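Local atomic coordinates of signal recognition 54 kDa protein (Pyrococcus furiosus, PDB entry 3DM5), a protein that belongs to the SRP54 family of the signal recognition particle, combining a helical bundle domain, a P-loop nucleotide-binding domain with bound GDP and a helical signal peptide binding domain. Residues K15-A20 with H74-V79; S396-I401 with D411-L416. All coordinates share one frame; numbering follows the deposited sequence.

Contact 1 (15-20 with 74-79) and contact 2 (396-401 with 411-416) lie near opposite ends of the sequence and follow one another in series. Contact 1 joins helix 5-19 to helix 71-86, the first and last helices of the helical bundle domain. Contact 2 joins the consecutive helices 395-405 and 409-427 in the signal peptide binding domain. Their centres are 44 Å apart and their nearest atoms about 28 Å; they do not touch, and they lie on different helices in different domains. The nucleotide-binding domain with its mixed sheet comes between them in the sequence. Each is an apolar contact internal to its own domain and joins no domain to another; both also touch the second subunit.

Contact 1. Residues K15-A20 with H74-V79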
# COMPACT_ATOMS: atom_id res chain seq x y z
N LYS A 15 -4.53 2.42 21.05
CA LYS A 15 -5.49 1.32 21.10
C LYS A 15 -4.80 0.06 21.60
O LYS A 15 -5.34 -0.67 22.42
CB LYS A 15 -6.10 1.04 19.72
CG LYS A 15 -7.12 2.09 19.26
CD LYS A 15 -7.32 2.01 17.75
CE LYS A 15 -7.94 3.28 17.16
NZ LYS A 15 -9.37 3.11 16.78
N LYS A 16 -3.60 -0.20 21.09
CA LYS A 16 -2.88 -1.39 21.50
C LYS A 16 -2.73 -1.37 23.00
O LYS A 16 -2.97 -2.38 23.67
CB LYS A 16 -1.50 -1.44 20.84
CG LYS A 16 -1.50 -2.05 19.44
CD LYS A 16 -0.08 -2.43 19.02
CE LYS A 16 -0.07 -3.15 17.68
NZ LYS A 16 1.30 -3.61 17.31
N ILE A 17 -2.36 -0.22 23.54
CA ILE A 17 -2.19 -0.07 24.98
C ILE A 17 -3.50 -0.34 25.72
O ILE A 17 -3.52 -1.05 26.72
CB ILE A 17 -1.64 1.32 25.34
CG1 ILE A 17 -0.23 1.46 24.78
CG2 ILE A 17 -1.66 1.53 26.84
CD1 ILE A 17 0.69 2.21 25.68
N ALA A 18 -4.59 0.22 25.21
CA ALA A 18 -5.88 0.08 25.85
C ALA A 18 -6.26 -1.39 25.91
O ALA A 18 -6.95 -1.83 26.83
CB ALA A 18 -6.94 0.86 25.10
N ARG A 19 -5.79 -2.14 24.93
CA ARG A 19 -6.22 -3.52 24.76
C ARG A 19 -5.21 -4.49 25.36
O ARG A 19 -5.51 -5.67 25.54
CB ARG A 19 -6.42 -3.82 23.28
CG ARG A 19 -7.53 -2.99 22.63
CD ARG A 19 -7.68 -3.34 21.15
NE ARG A 19 -8.56 -2.42 20.44
CZ ARG A 19 -8.70 -2.38 19.12
NH1 ARG A 19 -8.00 -3.22 18.35
NH2 ARG A 19 -9.52 -1.50 18.56
N ALA A 20 -4.02 -3.98 25.67
CA ALA A 20 -2.94 -4.81 26.19
C ALA A 20 -3.39 -5.68 27.36
O ALA A 20 -4.17 -5.24 28.21
CB ALA A 20 -1.74 -3.94 26.61
N HIS A 74 -2.41 5.98 32.29
CA HIS A 74 -1.45 7.03 32.53
C HIS A 74 -0.47 7.08 31.37
O HIS A 74 0.04 8.15 31.03
CB HIS A 74 -0.73 6.84 33.86
CG HIS A 74 0.24 7.92 34.19
ND1 HIS A 74 1.60 7.70 34.22
CD2 HIS A 74 0.06 9.23 34.48
CE1 HIS A 74 2.22 8.83 34.52
NE2 HIS A 74 1.31 9.77 34.68
N ILE A 75 -0.23 5.93 30.75
CA ILE A 75 0.57 5.89 29.53
C ILE A 75 -0.14 6.68 28.43
O ILE A 75 0.47 7.51 27.76
CB ILE A 75 0.78 4.46 29.01
CG1 ILE A 75 1.51 3.60 30.04
CG2 ILE A 75 1.57 4.51 27.72
CD1 ILE A 75 2.99 3.84 30.08
N ILE A 76 -1.42 6.41 28.25
CA ILE A 76 -2.20 7.11 27.25
C ILE A 76 -2.00 8.59 27.50
O ILE A 76 -1.82 9.36 26.56
CB ILE A 76 -3.69 6.80 27.39
CG1 ILE A 76 -3.94 5.29 27.46
CG2 ILE A 76 -4.47 7.42 26.25
CD1 ILE A 76 -4.02 4.64 26.16
N LYS A 77 -2.03 9.00 28.77
CA LYS A 77 -1.86 10.40 29.16
C LYS A 77 -0.47 10.95 28.82
O LYS A 77 -0.35 12.04 28.26
CB LYS A 77 -2.12 10.58 30.65
CG LYS A 77 -2.43 12.02 31.07
CD LYS A 77 -1.20 12.75 31.57
CE LYS A 77 -1.58 14.11 32.15
NZ LYS A 77 -0.42 14.90 32.64
N ILE A 78 0.56 10.20 29.17
CA ILE A 78 1.93 10.58 28.86
C ILE A 78 2.14 10.85 27.35
O ILE A 78 2.66 11.90 26.96
CB ILE A 78 2.92 9.50 29.31
CG1 ILE A 78 2.84 9.32 30.83
CG2 ILE A 78 4.32 9.86 28.87
CD1 ILE A 78 3.69 8.18 31.39
N VAL A 79 1.74 9.90 26.52
CA VAL A 79 1.81 10.07 25.07
C VAL A 79 1.07 11.33 24.60
O VAL A 79 1.60 12.08 23.80
CB VAL A 79 1.24 8.82 24.34
CG1 VAL A 79 1.07 9.05 22.84
CG2 VAL A 79 2.13 7.65 24.56
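In the four-helix bundle at the N-terminal end of the chain, Ile17 on helix 5-19 faces Ile75 and Ile76 on helix 71-86. The backbones come nearest at Ile17 and Ile76, whose CA atoms are 7.5 Å apart. Three buried isoleucines make all the close side-chain approaches, and no hydrogen bond crosses the contact.

The side chain of Ile17 leaves its helix toward 74-79 and uses its two branches separately. Its chi1 of -66° sets CG1 beside the backbone N and leaves CG2 anti to it; the CG2 methyl is offered to Ile76, while the longer CG1 branch runs out to Ile75. On the first side, Ile17 CG2 meets Ile76 CD1 at 4.0 Å, and Ile17 CB stands 4.2 Å from the same methyl. The two side chains slide past each other in opposite directions. Ile76 does not start out aimed at Ile17; with chi2 at -85° the end of its side chain comes nearer, and CD1 makes the contact. On the second side, the Ile17 and Ile75 side chains cross at about a right angle, with Ile17 CD1 4.0 Å from Ile75 CB. The still closer approach of that methyl to Ile75 CG2 is doubtful in the model.

Leu31 of helix 25-41 touches both Ile17 and Ile75, and Leu14, one turn back on helix 5-19, packs on Ile76. Where helix 5-19 ends and Ala20 leaves helical geometry, Lys72 NZ hydrogen-bonds to the carbonyls of Ala18 and Ala20, a polar tie beside the apolar one. Arg19 forms a salt bridge with Glu308 of the second subunit.

Branched aliphatic side chains meeting inward from neighbouring helices are the usual core of a four-helix bundle, here the N domain of an SRP54-type protein.

Contact 2. Residues S396-I401 with D411-L416; sequences SRIKRI and DVKELL
Ile398 is the main bump of this contact: it projects from helix 395-405 into a hollow lined by Val412, Lys413 and Leu416 on helix 409-427. The two segments cross at 111°, with their axes 9.9 Å apart at closest approach. Ile398 CG2 lies 3.5 Å from Val412 CG1, the two side chains sliding past each other in opposite directions. The other branch is extended (chi2 -168°) and carries CD1 to 3.6 Å from Leu416 CD1. Lys413 walls the hollow at its rim with aliphatic carbon, its CG being 3.9 Å from Ile398 CD1.

Val412 answers as a bump of its own, fitting between Ile398 and Ile401, one turn apart. Its CG2 touches Ile401 CG2 at 4.1 Å, the two side chains meeting nearly at right angles, and Ala402, next to Ile401 on helix 395-405, also lies against it. Ile378 of helix 369-379 packs on Ile401 and Leu415.

The short turn between the two helices gives a helix-turn-helix arrangement, consistent with the family of this domain. With no hydrogen bond or salt bridge across it, the interface depends on the fit of aliphatic carbons, with Ile398, Ile401 and Val412 buried and the Lys413 edge exposed.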
# COMPACT_ATOMS: atom_id res chain seq x y z
N SER A 396 -25.46 -41.55 23.84
CA SER A 396 -24.03 -41.87 23.69
C SER A 396 -23.25 -40.64 23.24
O SER A 396 -22.09 -40.45 23.62
CB SER A 396 -23.82 -43.04 22.72
OG SER A 396 -24.49 -42.81 21.50
N ARG A 397 -23.90 -39.80 22.44
CA ARG A 397 -23.34 -38.52 22.02
C ARG A 397 -23.08 -37.63 23.23
O ARG A 397 -22.01 -37.03 23.36
CB ARG A 397 -24.29 -37.82 21.06
CG ARG A 397 -24.24 -38.36 19.64
CD ARG A 397 -25.15 -37.55 18.74
NE ARG A 397 -24.55 -37.29 17.44
CZ ARG A 397 -24.51 -38.17 16.45
NH1 ARG A 397 -25.03 -39.38 16.62
NH2 ARG A 397 -23.94 -37.85 15.30
N ILE A 398 -24.07 -37.56 24.12
CA ILE A 398 -23.95 -36.78 25.35
C ILE A 398 -22.76 -37.24 26.19
O ILE A 398 -22.05 -36.43 26.78
CB ILE A 398 -25.22 -36.86 26.19
CG1 ILE A 398 -26.35 -36.09 25.52
CG2 ILE A 398 -24.97 -36.30 27.58
CD1 ILE A 398 -27.55 -35.88 26.40
N LYS A 399 -22.55 -38.55 26.26
CA LYS A 399 -21.45 -39.07 27.04
C LYS A 399 -20.12 -38.76 26.33
O LYS A 399 -19.09 -38.60 26.99
CB LYS A 399 -21.64 -40.56 27.33
N ARG A 400 -20.15 -38.66 25.00
CA ARG A 400 -18.96 -38.22 24.25
C ARG A 400 -18.71 -36.73 24.50
O ARG A 400 -17.60 -36.31 24.85
CB ARG A 400 -19.11 -38.48 22.74
CG ARG A 400 -17.78 -38.29 21.95
CD ARG A 400 -17.95 -37.80 20.48
NE ARG A 400 -18.30 -36.38 20.39
CZ ARG A 400 -19.44 -35.91 19.90
NH1 ARG A 400 -20.36 -36.75 19.43
NH2 ARG A 400 -19.68 -34.60 19.87
N ILE A 401 -19.76 -35.94 24.31
CA ILE A 401 -19.68 -34.51 24.56
C ILE A 401 -19.14 -34.22 25.97
O ILE A 401 -18.19 -33.45 26.14
CB ILE A 401 -21.05 -33.86 24.32
CG1 ILE A 401 -21.50 -34.11 22.88
CG2 ILE A 401 -21.02 -32.37 24.65
CD1 ILE A 401 -22.88 -33.64 22.56
N ASP A 411 -24.12 -31.74 33.39
CA ASP A 411 -23.90 -30.45 32.76
C ASP A 411 -24.42 -30.41 31.32
O ASP A 411 -25.09 -29.46 30.91
CB ASP A 411 -22.41 -30.10 32.78
CG ASP A 411 -21.90 -29.77 34.17
OD1 ASP A 411 -22.50 -28.89 34.82
OD2 ASP A 411 -20.90 -30.37 34.59
N VAL A 412 -24.11 -31.46 30.56
CA VAL A 412 -24.50 -31.53 29.16
C VAL A 412 -26.02 -31.49 29.00
O VAL A 412 -26.54 -30.76 28.15
CB VAL A 412 -23.93 -32.77 28.45
CG1 VAL A 412 -24.47 -32.88 27.04
CG2 VAL A 412 -22.41 -32.72 28.44
N LYS A 413 -26.72 -32.26 29.83
CA LYS A 413 -28.18 -32.28 29.78
C LYS A 413 -28.74 -30.95 30.28
O LYS A 413 -29.82 -30.52 29.89
CB LYS A 413 -28.74 -33.47 30.57
CG LYS A 413 -28.15 -34.80 30.14
CD LYS A 413 -28.43 -35.95 31.11
CE LYS A 413 -29.59 -36.82 30.65
NZ LYS A 413 -29.56 -38.17 31.30
N GLU A 414 -27.97 -30.29 31.14
CA GLU A 414 -28.32 -28.96 31.62
C GLU A 414 -28.37 -27.99 30.46
O GLU A 414 -29.42 -27.42 30.14
CB GLU A 414 -27.32 -28.48 32.68
N LEU A 415 -27.21 -27.81 29.82
CA LEU A 415 -27.09 -27.00 28.61
C LEU A 415 -28.21 -27.29 27.62
O LEU A 415 -28.85 -26.37 27.12
CB LEU A 415 -25.73 -27.23 27.94
CG LEU A 415 -25.27 -26.25 26.85
CD1 LEU A 415 -23.84 -26.56 26.44
CD2 LEU A 415 -26.17 -26.28 25.63
N LEU A 416 -28.45 -28.57 27.34
CA LEU A 416 -29.49 -28.95 26.39
C LEU A 416 -30.86 -28.48 26.86
O LEU A 416 -31.69 -28.06 26.05
CB LEU A 416 -29.52 -30.45 26.19
CG LEU A 416 -28.26 -30.95 25.50
CD1 LEU A 416 -28.20 -32.46 25.49
CD2 LEU A 416 -28.18 -30.37 24.09